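PAN2-PAN3 deadenylation complex catalytic subunit pan2 (Neurospora crassa, PDB 4CZX) probably acts as the catalytic subunit of a cytoplasmic deadenylase that shortens mRNA poly(A) tails, and is represented here by its N-terminal WD40 domain. Local coordinates at residues A[74-79]-A[111-116]; A[128-133]-A[154-159]; A[166-171]-A[193-198]. One frame throughout, in Å; residues are numbered along the deposited sequence.

Contact 1 (A[74-79]-A[111-116]); sequences PLRQFL and MQDLRA
Arg-76 and Arg-115 stack their guanidinium groups flat on one another, centres 4.2 Å apart and planes tilted by only 17°. The overlap is staggered: CZ of Arg-76 sits 3.5 Å from NE of Arg-115, and CD of Arg-115 comes under the same group, so the carbon next to the charge shares in the stacking. Pro-74 covers the opposite face of the Arg-76 guanidinium with its CG. Bent at chi2 (-113°), the Arg-76 side chain also lays its CD against the carbonyl oxygen of Leu-114, at 3.4 Å, and its NE hydrogen-bonds to Ser-90.

Asp-113 stands beside the pair. Arg-115 grips it side-on, NE giving a nearly straight 2.9 Å bond to OD1 and NH2 a 2.8 Å bond to OD2. Arg-76 NH2 is 4.0 Å from the same OD1, a long salt bridge in which the oxygen lies well out of the guanidinium plane, so charge alone acts there.

Gln-77 meets strand 114-119 of the next blade with OE1. Extended beyond CG, it brings that oxygen to 3.4 Å from CA of Ala-116, where it accepts a hydrogen bond from Met-117 N. Arg-115 and Ala-116 form a classic beta bulge facing Ala-130. The contact thus joins the starts of strands 77-80 and 114-119, in successive blades of the propeller.

Two cations this close should repel; the carboxylate of Asp-113, bonded directly to one and acting through charge on the other, probably offsets much of that cost.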
loop_
_atom_site.group_PDB
_atom_site.type_symbol
_atom_site.label_atom_id
_atom_site.label_comp_id
_atom_site.label_asym_id
_atom_site.label_seq_id
_atom_site.Cartn_x
_atom_site.Cartn_y
_atom_site.Cartn_z
ATOM N N PRO A 74 13.721 13.320 16.276
ATOM C CA PRO A 74 14.984 12.612 16.496
ATOM C C PRO A 74 14.946 11.599 17.631
ATOM O O PRO A 74 14.208 11.761 18.596
ATOM C CB PRO A 74 15.978 13.739 16.842
ATOM C CG PRO A 74 15.133 14.898 17.230
ATOM C CD PRO A 74 13.873 14.781 16.415
ATOM N N LEU A 75 15.755 10.561 17.490
ATOM C CA LEU A 75 16.025 9.657 18.595
ATOM C C LEU A 75 16.970 10.441 19.501
ATOM O O LEU A 75 18.054 10.813 19.070
ATOM C CB LEU A 75 16.647 8.345 18.103
ATOM C CG LEU A 75 16.388 7.093 18.953
ATOM C CD1 LEU A 75 16.960 5.841 18.276
ATOM C CD2 LEU A 75 16.979 7.264 20.346
ATOM N N ARG A 76 16.542 10.728 20.725
ATOM C CA ARG A 76 17.279 11.679 21.564
ATOM C C ARG A 76 18.401 11.053 22.376
ATOM O O ARG A 76 19.448 11.687 22.585
ATOM C CB ARG A 76 16.312 12.396 22.507
ATOM C CG ARG A 76 15.148 13.077 21.793
ATOM C CD ARG A 76 15.270 14.544 21.924
ATOM N NE ARG A 76 14.269 15.282 21.173
ATOM C CZ ARG A 76 14.573 16.322 20.401
ATOM N NH1 ARG A 76 15.838 16.699 20.288
ATOM N NH2 ARG A 76 13.619 16.958 19.732
ATOM N N GLN A 77 18.179 9.832 22.854
ATOM C CA GLN A 77 19.138 9.173 23.759
ATOM C C GLN A 77 18.836 7.675 23.889
ATOM O O GLN A 77 17.678 7.253 23.746
ATOM C CB GLN A 77 19.108 9.826 25.147
ATOM C CG GLN A 77 20.263 9.422 26.102
ATOM C CD GLN A 77 19.994 9.830 27.549
ATOM O OE1 GLN A 77 19.261 10.785 27.805
ATOM N NE2 GLN A 77 20.538 9.072 28.498
ATOM N N PHE A 78 19.892 6.900 24.142
ATOM C CA PHE A 78 19.806 5.481 24.501
ATOM C C PHE A 78 20.143 5.281 25.980
ATOM O O PHE A 78 20.931 6.046 26.558
ATOM C CB PHE A 78 20.791 4.635 23.691
ATOM C CG PHE A 78 20.628 4.722 22.203
ATOM C CD1 PHE A 78 19.670 3.960 21.544
ATOM C CD2 PHE A 78 21.495 5.506 21.450
ATOM C CE1 PHE A 78 19.546 4.023 20.152
ATOM C CE2 PHE A 78 21.376 5.574 20.063
ATOM C CZ PHE A 78 20.398 4.828 19.413
ATOM N N LEU A 79 19.553 4.256 26.592
ATOM C CA LEU A 79 20.074 3.699 27.848
ATOM C C LEU A 79 20.023 2.182 27.751
ATOM O O LEU A 79 19.211 1.637 26.996
ATOM C CB LEU A 79 19.283 4.165 29.071
ATOM C CG LEU A 79 19.502 5.572 29.639
ATOM C CD1 LEU A 79 18.589 5.758 30.838
ATOM C CD2 LEU A 79 20.961 5.806 30.025
ATOM N N MET A 111 4.594 13.925 28.309
ATOM C CA MET A 111 5.774 13.833 27.461
ATOM C C MET A 111 5.577 14.722 26.243
ATOM O O MET A 111 5.076 14.276 25.211
ATOM C CB MET A 111 6.040 12.380 27.045
ATOM C CG MET A 111 6.297 11.466 28.211
ATOM S SD MET A 111 6.439 9.735 27.709
ATOM C CE MET A 111 6.940 8.974 29.252
ATOM N N GLN A 112 5.970 15.990 26.372
ATOM C CA GLN A 112 5.743 16.964 25.311
ATOM C C GLN A 112 7.006 17.262 24.518
ATOM O O GLN A 112 6.951 17.422 23.301
ATOM C CB GLN A 112 5.163 18.253 25.891
ATOM C CG GLN A 112 3.697 18.116 26.284
ATOM C CD GLN A 112 2.839 17.542 25.153
ATOM O OE1 GLN A 112 2.873 18.025 24.016
ATOM N NE2 GLN A 112 2.067 16.499 25.464
ATOM N N ASP A 113 8.136 17.370 25.209
ATOM C CA ASP A 113 9.412 17.561 24.538
ATOM C C ASP A 113 10.546 17.012 25.404
ATOM O O ASP A 113 11.396 17.768 25.890
ATOM C CB ASP A 113 9.641 19.041 24.209
ATOM C CG ASP A 113 10.807 19.252 23.255
ATOM O OD1 ASP A 113 11.336 18.253 22.725
ATOM O OD2 ASP A 113 11.199 20.414 23.026
ATOM N N LEU A 114 10.534 15.693 25.605
ATOM C CA LEU A 114 11.583 15.007 26.364
ATOM C C LEU A 114 12.921 15.110 25.659
ATOM O O LEU A 114 12.969 15.040 24.436
ATOM C CB LEU A 114 11.236 13.526 26.550
ATOM C CG LEU A 114 9.926 13.188 27.258
ATOM C CD1 LEU A 114 9.778 11.675 27.301
ATOM C CD2 LEU A 114 9.925 13.762 28.658
ATOM N N ARG A 115 14.004 15.249 26.424
ATOM C CA ARG A 115 15.341 15.396 25.847
ATOM C C ARG A 115 16.385 14.488 26.479
ATOM O O ARG A 115 17.461 14.263 25.907
ATOM C CB ARG A 115 15.821 16.849 25.985
ATOM C CG ARG A 115 14.981 17.873 25.213
ATOM C CD ARG A 115 15.026 17.628 23.711
ATOM N NE ARG A 115 14.210 18.635 23.016
ATOM C CZ ARG A 115 14.658 19.827 22.621
ATOM N NH1 ARG A 115 15.926 20.178 22.827
ATOM N NH2 ARG A 115 13.834 20.682 22.012
ATOM N N ALA A 116 16.081 13.982 27.673
ATOM C CA ALA A 116 17.089 13.331 28.474
ATOM C C ALA A 116 16.499 12.334 29.446
ATOM O O ALA A 116 15.389 12.499 29.950
ATOM C CB ALA A 116 17.911 14.381 29.256
#

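Contact 2 (A[128-133]-A[154-159]); sequences LVAGWQ and DQYSFL
Trp-132 meets three residues of segment 154-159 in turn. At the base, CB lies 3.6 Å from OE1 of Gln-155, an oxygen that also takes a weak hydrogen bond from Asn-170. CG is anti to the carbonyl carbon (chi1 -68°), and chi2 (16°) turns the ring so that CD1 comes to 3.4 Å from Tyr-156 O. Next round the rim, NE1 donates to Ser-157 OG over 2.9 Å, with an N-H...O angle of 155° and the oxygen close to the ring plane, which should help hold the indole's rotation. Beyond it, CZ2 still passes 3.7 Å from the same OG. Arg-115 makes a cation-pi contact with this indole, and Ser-157 OG is also bonded to a sulfonate oxygen of a bound MES buffer molecule.

All this happens between neighbouring blades of a WD40 beta-propeller: segment 128-133 ends the second strand of its blade, in predicted repeat WD 3, while 154-159 enters the first strand of the next, in WD 4. One backbone bond ties them directly, Tyr-156 N to Gly-131 O at 3.1 Å. Gly-131 O also accepts a weak bond from Gln-133 N, closing an inverse gamma turn centred on Trp-132.

Tyr-156 O is buried with no hydrogen-bond partner in the model, although Gly-131 CA approaches it at 3.3 Å with a CA-H...O contact. Deeper between the sheets the contact turns apolar. Ala-130 CB touches the edge of the Tyr-156 ring, 4.0 Å from CD2, and Leu-159 CD1, 3.9 Å away. Leu-128 crosses Leu-159 at about a right angle, meeting that same methyl with CD2.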
loop_
_atom_site.group_PDB
_atom_site.type_symbol
_atom_site.label_atom_id
_atom_site.label_comp_id
_atom_site.label_asym_id
_atom_site.label_seq_id
_atom_site.Cartn_x
_atom_site.Cartn_y
_atom_site.Cartn_z
ATOM N N LEU A 128 14.640 8.386 35.297
ATOM C CA LEU A 128 14.066 9.724 35.333
ATOM C C LEU A 128 14.086 10.275 33.917
ATOM O O LEU A 128 15.101 10.160 33.235
ATOM C CB LEU A 128 14.865 10.623 36.275
ATOM C CG LEU A 128 14.498 12.111 36.295
ATOM C CD1 LEU A 128 13.139 12.346 36.950
ATOM C CD2 LEU A 128 15.594 12.915 37.016
ATOM N N VAL A 129 12.984 10.862 33.455
ATOM C CA VAL A 129 12.997 11.440 32.119
ATOM C C VAL A 129 12.534 12.888 32.219
ATOM O O VAL A 129 11.674 13.227 33.035
ATOM C CB VAL A 129 12.122 10.645 31.093
ATOM C CG1 VAL A 129 12.475 9.137 31.114
ATOM C CG2 VAL A 129 10.638 10.871 31.319
ATOM N N ALA A 130 13.147 13.738 31.410
ATOM C CA ALA A 130 12.896 15.177 31.455
ATOM C C ALA A 130 13.223 15.793 30.107
ATOM O O ALA A 130 13.712 15.112 29.202
ATOM C CB ALA A 130 13.725 15.838 32.562
ATOM N N GLY A 131 12.955 17.085 29.962
ATOM C CA GLY A 131 13.320 17.755 28.736
ATOM C C GLY A 131 13.012 19.232 28.780
ATOM O O GLY A 131 13.042 19.864 29.839
ATOM N N TRP A 132 12.691 19.788 27.619
ATOM C CA TRP A 132 12.412 21.214 27.543
ATOM C C TRP A 132 10.923 21.416 27.823
ATOM O O TRP A 132 10.138 21.736 26.938
ATOM C CB TRP A 132 12.834 21.778 26.182
ATOM C CG TRP A 132 14.339 21.780 25.976
ATOM C CD1 TRP A 132 15.275 21.089 26.701
ATOM C CD2 TRP A 132 15.070 22.522 24.992
ATOM N NE1 TRP A 132 16.539 21.344 26.217
ATOM C CE2 TRP A 132 16.439 22.217 25.167
ATOM C CE3 TRP A 132 14.698 23.404 23.966
ATOM C CZ2 TRP A 132 17.435 22.772 24.363
ATOM C CZ3 TRP A 132 15.684 23.945 23.167
ATOM C CH2 TRP A 132 17.038 23.630 23.369
ATOM N N GLN A 133 10.564 21.206 29.082
ATOM C CA GLN A 133 9.190 21.222 29.558
ATOM C C GLN A 133 9.273 21.283 31.073
ATOM O O GLN A 133 10.340 21.032 31.643
ATOM C CB GLN A 133 8.423 19.976 29.101
ATOM C CG GLN A 133 9.081 18.675 29.545
ATOM C CD GLN A 133 8.245 17.450 29.205
ATOM O OE1 GLN A 133 7.829 17.271 28.061
ATOM N NE2 GLN A 133 7.983 16.608 30.204
ATOM N N ASP A 154 13.560 24.146 36.181
ATOM C CA ASP A 154 14.623 24.104 35.188
ATOM C C ASP A 154 14.340 23.037 34.135
ATOM O O ASP A 154 13.886 21.939 34.454
ATOM C CB ASP A 154 15.978 23.847 35.863
ATOM C CG ASP A 154 16.412 25.001 36.760
ATOM O OD1 ASP A 154 16.329 26.167 36.325
ATOM O OD2 ASP A 154 16.837 24.743 37.905
ATOM N N GLN A 155 14.608 23.370 32.878
ATOM C CA GLN A 155 14.431 22.433 31.779
ATOM C C GLN A 155 15.781 21.828 31.424
ATOM O O GLN A 155 16.805 22.508 31.492
ATOM C CB GLN A 155 13.786 23.129 30.580
ATOM C CG GLN A 155 12.421 23.714 30.910
ATOM C CD GLN A 155 11.747 24.329 29.709
ATOM O OE1 GLN A 155 12.337 24.409 28.631
ATOM N NE2 GLN A 155 10.500 24.766 29.882
ATOM N N TYR A 156 15.788 20.540 31.079
ATOM C CA TYR A 156 17.038 19.804 30.980
ATOM C C TYR A 156 17.369 19.297 29.580
ATOM O O TYR A 156 16.488 18.826 28.861
ATOM C CB TYR A 156 17.007 18.618 31.962
ATOM C CG TYR A 156 16.965 19.056 33.410
ATOM C CD1 TYR A 156 18.015 19.779 33.961
ATOM C CD2 TYR A 156 15.884 18.755 34.223
ATOM C CE1 TYR A 156 17.992 20.190 35.288
ATOM C CE2 TYR A 156 15.854 19.151 35.555
ATOM C CZ TYR A 156 16.919 19.873 36.079
ATOM O OH TYR A 156 16.906 20.285 37.389
ATOM N N SER A 157 18.654 19.353 29.225
ATOM C CA SER A 157 19.141 18.755 27.980
ATOM C C SER A 157 19.880 17.426 28.170
ATOM O O SER A 157 19.981 16.644 27.225
ATOM C CB SER A 157 20.067 19.731 27.249
ATOM O OG SER A 157 19.372 20.926 26.920
ATOM N N PHE A 158 20.425 17.211 29.368
ATOM C CA PHE A 158 21.151 15.983 29.723
ATOM C C PHE A 158 20.849 15.585 31.155
ATOM O O PHE A 158 20.675 16.449 32.028
ATOM C CB PHE A 158 22.679 16.138 29.617
ATOM C CG PHE A 158 23.182 16.413 28.238
ATOM C CD1 PHE A 158 23.317 17.715 27.792
ATOM C CD2 PHE A 158 23.566 15.381 27.404
ATOM C CE1 PHE A 158 23.787 17.982 26.519
ATOM C CE2 PHE A 158 24.041 15.647 26.132
ATOM C CZ PHE A 158 24.160 16.946 25.694
ATOM N N LEU A 159 20.837 14.275 31.384
ATOM C CA LEU A 159 20.747 13.675 32.713
ATOM C C LEU A 159 21.690 12.486 32.759
ATOM O O LEU A 159 21.716 11.694 31.823
ATOM C CB LEU A 159 19.316 13.209 33.019
ATOM C CG LEU A 159 18.203 14.260 33.109
ATOM C CD1 LEU A 159 16.836 13.577 33.163
ATOM C CD2 LEU A 159 18.408 15.103 34.353
#

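Contact 3 (A[166-171]-A[193-198]); sequences CAATNK and AFINDL
Asn-170 and Ala-193 bring two carbonyl oxygens to 3.1 Å of each other, the Ala-193 C=O aimed almost at Asn-170 O, with no hydrogen bond across the two segments. Lys-171 O adds a third acceptor, 3.4 Å from Ala-193 O. Arg-213 eases the clustering: it donates from NH2 to Asn-170 O and weakly from NE to Ala-193 O, so one positive group probably offsets both partial charges. CA of Lys-171 also presents a CA-H...O contact to Ala-193 O.

A water takes the place of a direct backbone bond a little further in. It accepts from Ile-195 N at 2.8 Å and donates to Thr-169 O at 3.0 Å. The chain leaves strand 165-169 through an ST turn, in which Thr-169 OG1 accepts from Lys-171 N.

Past the water the contact is wholly apolar. Ala-168 CB touches two branched side chains, 3.7 Å from Ile-195 CD1 and 3.9 Å from Leu-198 CD1. In Leu-198, CG is anti to the backbone N (chi1 179°), and chi2 (148°) turns the other methyl, CD2, to Cys-166 CB at 4.3 Å. Val-174, from the strand beside 165-169, touches both Ile-195 and Leu-198.

A small alanine facing larger aliphatic residues thus packs across the interface between two four-stranded antiparallel sheets, one in predicted repeat WD 4, the other begun by strand 194-200: adjacent blades of a beta-propeller.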
loop_
_atom_site.group_PDB
_atom_site.type_symbol
_atom_site.label_atom_id
_atom_site.label_comp_id
_atom_site.label_asym_id
_atom_site.label_seq_id
_atom_site.Cartn_x
_atom_site.Cartn_y
_atom_site.Cartn_z
ATOM N N CYS A 166 23.276 14.104 37.631
ATOM C CA CYS A 166 23.819 15.351 37.120
ATOM C C CYS A 166 22.971 15.805 35.954
ATOM O O CYS A 166 22.818 15.105 34.943
ATOM C CB CYS A 166 25.282 15.196 36.720
ATOM S SG CYS A 166 26.328 14.635 38.087
ATOM N N ALA A 167 22.416 16.999 36.116
ATOM C CA ALA A 167 21.340 17.467 35.258
ATOM C C ALA A 167 21.716 18.769 34.566
ATOM O O ALA A 167 21.737 19.825 35.196
ATOM C CB ALA A 167 20.075 17.651 36.078
ATOM N N ALA A 168 21.994 18.700 33.267
ATOM C CA ALA A 168 22.336 19.909 32.515
ATOM C C ALA A 168 21.081 20.608 32.001
ATOM O O ALA A 168 20.300 20.028 31.248
ATOM C CB ALA A 168 23.262 19.577 31.364
ATOM N N THR A 169 20.902 21.857 32.418
ATOM C CA THR A 169 19.795 22.665 31.945
ATOM C C THR A 169 20.077 23.178 30.551
ATOM O O THR A 169 21.216 23.160 30.082
ATOM C CB THR A 169 19.536 23.884 32.839
ATOM O OG1 THR A 169 20.505 24.896 32.540
ATOM C CG2 THR A 169 19.624 23.504 34.305
ATOM N N ASN A 170 19.046 23.691 29.895
ATOM C CA ASN A 170 19.253 24.229 28.561
ATOM C C ASN A 170 19.780 25.661 28.621
ATOM O O ASN A 170 19.853 26.335 27.595
ATOM C CB ASN A 170 17.966 24.150 27.734
ATOM C CG ASN A 170 16.784 24.815 28.407
ATOM O OD1 ASN A 170 16.925 25.477 29.432
ATOM N ND2 ASN A 170 15.599 24.665 27.803
ATOM N N LYS A 171 20.172 26.108 29.819
ATOM C CA LYS A 171 20.743 27.450 29.991
ATOM C C LYS A 171 22.246 27.416 30.283
ATOM O O LYS A 171 22.871 28.467 30.453
ATOM C CB LYS A 171 20.045 28.220 31.117
ATOM C CG LYS A 171 18.532 28.291 31.031
ATOM C CD LYS A 171 18.051 29.036 29.817
ATOM C CE LYS A 171 16.537 28.896 29.673
ATOM N NZ LYS A 171 15.999 29.653 28.503
ATOM N N ALA A 193 25.421 29.811 28.057
ATOM C CA ALA A 193 24.074 29.658 27.491
ATOM C C ALA A 193 23.683 28.218 27.190
ATOM O O ALA A 193 22.487 27.887 27.169
ATOM C CB ALA A 193 23.943 30.486 26.217
ATOM N N PHE A 194 24.661 27.365 26.902
ATOM C CA PHE A 194 24.342 25.974 26.584
ATOM C C PHE A 194 25.455 25.007 26.933
ATOM O O PHE A 194 26.629 25.358 27.012
ATOM C CB PHE A 194 23.992 25.799 25.093
ATOM C CG PHE A 194 25.168 25.944 24.166
ATOM C CD1 PHE A 194 25.562 27.209 23.720
ATOM C CD2 PHE A 194 25.870 24.831 23.728
ATOM C CE1 PHE A 194 26.649 27.352 22.867
ATOM C CE2 PHE A 194 26.956 24.963 22.880
ATOM C CZ PHE A 194 27.352 26.231 22.447
ATOM N N ILE A 195 25.035 23.767 27.095
ATOM C CA ILE A 195 25.910 22.639 27.330
ATOM C C ILE A 195 25.723 21.710 26.139
ATOM O O ILE A 195 24.612 21.282 25.868
ATOM C CB ILE A 195 25.561 21.956 28.652
ATOM C CG1 ILE A 195 26.085 22.819 29.815
ATOM C CG2 ILE A 195 26.152 20.539 28.721
ATOM C CD1 ILE A 195 25.546 22.448 31.167
ATOM N N ASN A 196 26.797 21.458 25.398
ATOM C CA ASN A 196 26.747 20.576 24.241
ATOM C C ASN A 196 26.960 19.100 24.624
ATOM O O ASN A 196 26.621 18.186 23.863
ATOM C CB ASN A 196 27.802 20.997 23.214
ATOM C CG ASN A 196 27.559 20.375 21.858
ATOM O OD1 ASN A 196 26.451 20.436 21.341
ATOM N ND2 ASN A 196 28.579 19.746 21.289
ATOM N N ASP A 197 27.532 18.878 25.803
ATOM C CA ASP A 197 27.838 17.526 26.260
ATOM C C ASP A 197 28.092 17.510 27.762
ATOM O O ASP A 197 28.627 18.466 28.332
ATOM C CB ASP A 197 29.062 16.964 25.522
ATOM C CG ASP A 197 29.084 15.423 25.499
ATOM O OD1 ASP A 197 28.206 14.800 26.131
ATOM O OD2 ASP A 197 29.967 14.842 24.829
ATOM N N LEU A 198 27.725 16.401 28.395
ATOM C CA LEU A 198 27.976 16.189 29.812
ATOM C C LEU A 198 28.330 14.723 30.035
ATOM O O LEU A 198 27.680 13.837 29.486
ATOM C CB LEU A 198 26.750 16.583 30.658
ATOM C CG LEU A 198 26.903 16.375 32.183
ATOM C CD1 LEU A 198 26.116 17.408 32.986
ATOM C CD2 LEU A 198 26.504 14.966 32.637
HETATM O O HOH W 1 22.288 23.359 27.307
#

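How the contacts relate
Read from the N terminus, the three contacts follow in series; none nests in or crosses another. Contact 1 closes a loop holding the remaining strands of its blade, 85-88, 93-96 and 102-106, and brings two first strands together. Contacts 2 and 3 each span the last two strands of a blade, joining its second strand to the first strand of the next. The blade of 114-119 and 126-131 links contact 1 to contact 2, and that of 156-161 and 165-169 links contact 2 to contact 3, each through backbone hydrogen bonds. Four consecutive blades are thereby stitched together, while contacts 1 and 3 do not touch.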